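Local coordinates for protein plasmodium falciparum gamete antigen 27/25 (Plasmodium falciparum, PDB 1N81) that is essential for sexual development of the malaria parasite at the gametocyte stage, probably forms dimers, and has no established molecular activity, at residues A[28-33]-A[97-102]. Residues are numbered along the deposited sequence; the frame is centred on the assembly and turned at random.
Sequences DYIYLL and DYIKKI
Ile30 and Ile99 meet methyl to methyl, CG2 of Ile30 lying 3.4 Å from CG2 of Ile99, closer than two methyl carbons normally pack. Their CA atoms are 6.9 Å apart, the nearest pair across the two segments, and the two side chains lie alongside each other, pointing opposite ways. Ile30 works with both branches. Its CG2 stands anti to the backbone N and takes Ile99, while CG1, beside that N (chi1 -77°), runs on through an extended chi2 to carry CD1 to the second isoleucine. There CD1 of Ile30 comes within 3.5 Å of CG2 of Ile102, again a close fit, the two side chains set roughly perpendicular. Ile102 meets it with this short branch alone; its longer arm turns off and places CG1 over one face of the Tyr98 ring, toward the rim. Ile99 has CG1 tucked in the cleft flanked by both its backbone N and its carbonyl carbon (chi1 68°), which brings CD1 of Ile99 out to CD1 of Tyr31 at 3.9 Å, an oblique approach to the ring. No hydrogen bond links the segments, so methyl packing carries the contact, with exposed Tyr31 at its border. Leu85 of helix 71-89 also touches Ile30, and Tyr88 touches Ile102, so a third helix backs the buried side. The axes of 28-33 and 97-102 come within 10.2 Å at 163°, so these parts of helices 13-35 and 96-122 run nearly antiparallel. Such packing of beta-branched side chains joins an antiparallel helix pair in the all-helical Pfg27 fold.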
loop_
_atom_site.group_PDB
_atom_site.type_symbol
_atom_site.label_atom_id
_atom_site.label_comp_id
_atom_site.label_asym_id
_atom_site.label_seq_id
_atom_site.Cartn_x
_atom_site.Cartn_y
_atom_site.Cartn_z
ATOM N N ASP A 28 7.190 -5.179 8.917
ATOM C CA ASP A 28 8.497 -5.655 9.379
ATOM C C ASP A 28 9.417 -4.488 9.769
ATOM O O ASP A 28 10.039 -4.480 10.832
ATOM C CB ASP A 28 9.230 -6.476 8.295
ATOM C CG ASP A 28 8.580 -7.832 8.027
ATOM O OD1 ASP A 28 7.708 -8.281 8.800
ATOM O OD2 ASP A 28 8.950 -8.454 7.019
ATOM N N TYR A 29 9.524 -3.497 8.894
ATOM C CA TYR A 29 10.405 -2.378 9.177
ATOM C C TYR A 29 9.959 -1.602 10.412
ATOM O O TYR A 29 10.783 -1.045 11.133
ATOM C CB TYR A 29 10.489 -1.449 7.981
ATOM C CG TYR A 29 11.765 -0.677 7.960
ATOM C CD1 TYR A 29 12.895 -1.206 7.359
ATOM C CD2 TYR A 29 11.848 0.602 8.547
ATOM C CE1 TYR A 29 14.100 -0.485 7.326
ATOM C CE2 TYR A 29 13.050 1.333 8.526
ATOM C CZ TYR A 29 14.170 0.779 7.912
ATOM O OH TYR A 29 15.361 1.474 7.871
ATOM N N ILE A 30 8.653 -1.555 10.655
ATOM C CA ILE A 30 8.158 -0.854 11.832
ATOM C C ILE A 30 8.573 -1.659 13.060
ATOM O O ILE A 30 8.813 -1.094 14.122
ATOM C CB ILE A 30 6.623 -0.675 11.785
ATOM C CG1 ILE A 30 6.277 0.464 10.820
ATOM C CG2 ILE A 30 6.062 -0.378 13.182
ATOM C CD1 ILE A 30 4.822 0.656 10.607
ATOM N N TYR A 31 8.661 -2.977 12.913
ATOM C CA TYR A 31 9.093 -3.807 14.030
ATOM C C TYR A 31 10.546 -3.453 14.358
ATOM O O TYR A 31 10.911 -3.313 15.518
ATOM C CB TYR A 31 9.019 -5.280 13.685
ATOM C CG TYR A 31 9.394 -6.167 14.854
ATOM C CD1 TYR A 31 8.461 -6.503 15.821
ATOM C CD2 TYR A 31 10.696 -6.646 15.000
ATOM C CE1 TYR A 31 8.813 -7.298 16.906
ATOM C CE2 TYR A 31 11.056 -7.440 16.082
ATOM C CZ TYR A 31 10.114 -7.762 17.024
ATOM O OH TYR A 31 10.478 -8.559 18.083
ATOM N N LEU A 32 11.368 -3.307 13.328
ATOM C CA LEU A 32 12.763 -2.934 13.511
ATOM C C LEU A 32 12.815 -1.623 14.301
ATOM O O LEU A 32 13.510 -1.511 15.317
ATOM C CB LEU A 32 13.452 -2.726 12.149
ATOM C CG LEU A 32 14.850 -2.099 12.205
ATOM C CD1 LEU A 32 15.804 -3.100 12.927
ATOM C CD2 LEU A 32 15.362 -1.768 10.792
ATOM N N LEU A 33 12.071 -0.624 13.823
ATOM C CA LEU A 33 12.069 0.674 14.481
ATOM C C LEU A 33 11.816 0.503 15.963
ATOM O O LEU A 33 12.485 1.113 16.793
ATOM C CB LEU A 33 11.004 1.597 13.876
ATOM C CG LEU A 33 11.372 2.135 12.498
ATOM C CD1 LEU A 33 10.281 3.058 11.969
ATOM C CD2 LEU A 33 12.691 2.857 12.597
ATOM N N ASP A 97 2.752 -2.456 21.863
ATOM C CA ASP A 97 1.301 -2.337 21.701
ATOM C C ASP A 97 0.978 -1.346 20.589
ATOM O O ASP A 97 -0.057 -1.450 19.932
ATOM C CB ASP A 97 0.620 -1.837 22.984
ATOM C CG ASP A 97 0.332 -2.953 23.967
ATOM O OD1 ASP A 97 0.180 -4.106 23.515
ATOM O OD2 ASP A 97 0.241 -2.674 25.186
ATOM N N TYR A 98 1.858 -0.373 20.396
ATOM C CA TYR A 98 1.628 0.632 19.376
ATOM C C TYR A 98 1.726 0.036 17.975
ATOM O O TYR A 98 0.823 0.240 17.153
ATOM C CB TYR A 98 2.621 1.783 19.522
ATOM C CG TYR A 98 2.341 2.945 18.599
ATOM C CD1 TYR A 98 1.149 3.668 18.694
ATOM C CD2 TYR A 98 3.256 3.313 17.620
ATOM C CE1 TYR A 98 0.884 4.717 17.832
ATOM C CE2 TYR A 98 3.001 4.366 16.754
ATOM C CZ TYR A 98 1.814 5.064 16.863
ATOM O OH TYR A 98 1.557 6.118 16.014
ATOM N N ILE A 99 2.804 -0.707 17.704
ATOM C CA ILE A 99 2.973 -1.293 16.380
ATOM C C ILE A 99 1.875 -2.306 16.091
ATOM O O ILE A 99 1.513 -2.516 14.930
ATOM C CB ILE A 99 4.374 -1.943 16.179
ATOM C CG1 ILE A 99 4.541 -3.189 17.052
ATOM C CG2 ILE A 99 5.450 -0.914 16.456
ATOM C CD1 ILE A 99 5.901 -3.834 16.920
ATOM N N LYS A 100 1.334 -2.928 17.136
ATOM C CA LYS A 100 0.237 -3.876 16.939
ATOM C C LYS A 100 -0.952 -3.063 16.394
ATOM O O LYS A 100 -1.691 -3.525 15.512
ATOM C CB LYS A 100 -0.146 -4.549 18.258
ATOM C CG LYS A 100 0.219 -6.027 18.352
ATOM C CD LYS A 100 -0.618 -6.886 17.398
ATOM C CE LYS A 100 -0.271 -8.373 17.496
ATOM N NZ LYS A 100 1.122 -8.722 17.048
ATOM N N LYS A 101 -1.114 -1.846 16.914
ATOM C CA LYS A 101 -2.170 -0.956 16.462
ATOM C C LYS A 101 -1.857 -0.397 15.055
ATOM O O LYS A 101 -2.782 -0.165 14.288
ATOM C CB LYS A 101 -2.360 0.217 17.427
ATOM C CG LYS A 101 -3.628 1.035 17.140
ATOM C CD LYS A 101 -3.739 2.300 18.001
ATOM C CE LYS A 101 -2.681 3.364 17.649
ATOM N NZ LYS A 101 -2.817 4.635 18.455
ATOM N N ILE A 102 -0.581 -0.181 14.716
ATOM C CA ILE A 102 -0.228 0.343 13.387
ATOM C C ILE A 102 -0.498 -0.736 12.352
ATOM O O ILE A 102 -0.775 -0.440 11.186
ATOM C CB ILE A 102 1.248 0.827 13.303
ATOM C CG1 ILE A 102 1.432 2.045 14.205
ATOM C CG2 ILE A 102 1.625 1.256 11.829
ATOM C CD1 ILE A 102 0.524 3.235 13.862
#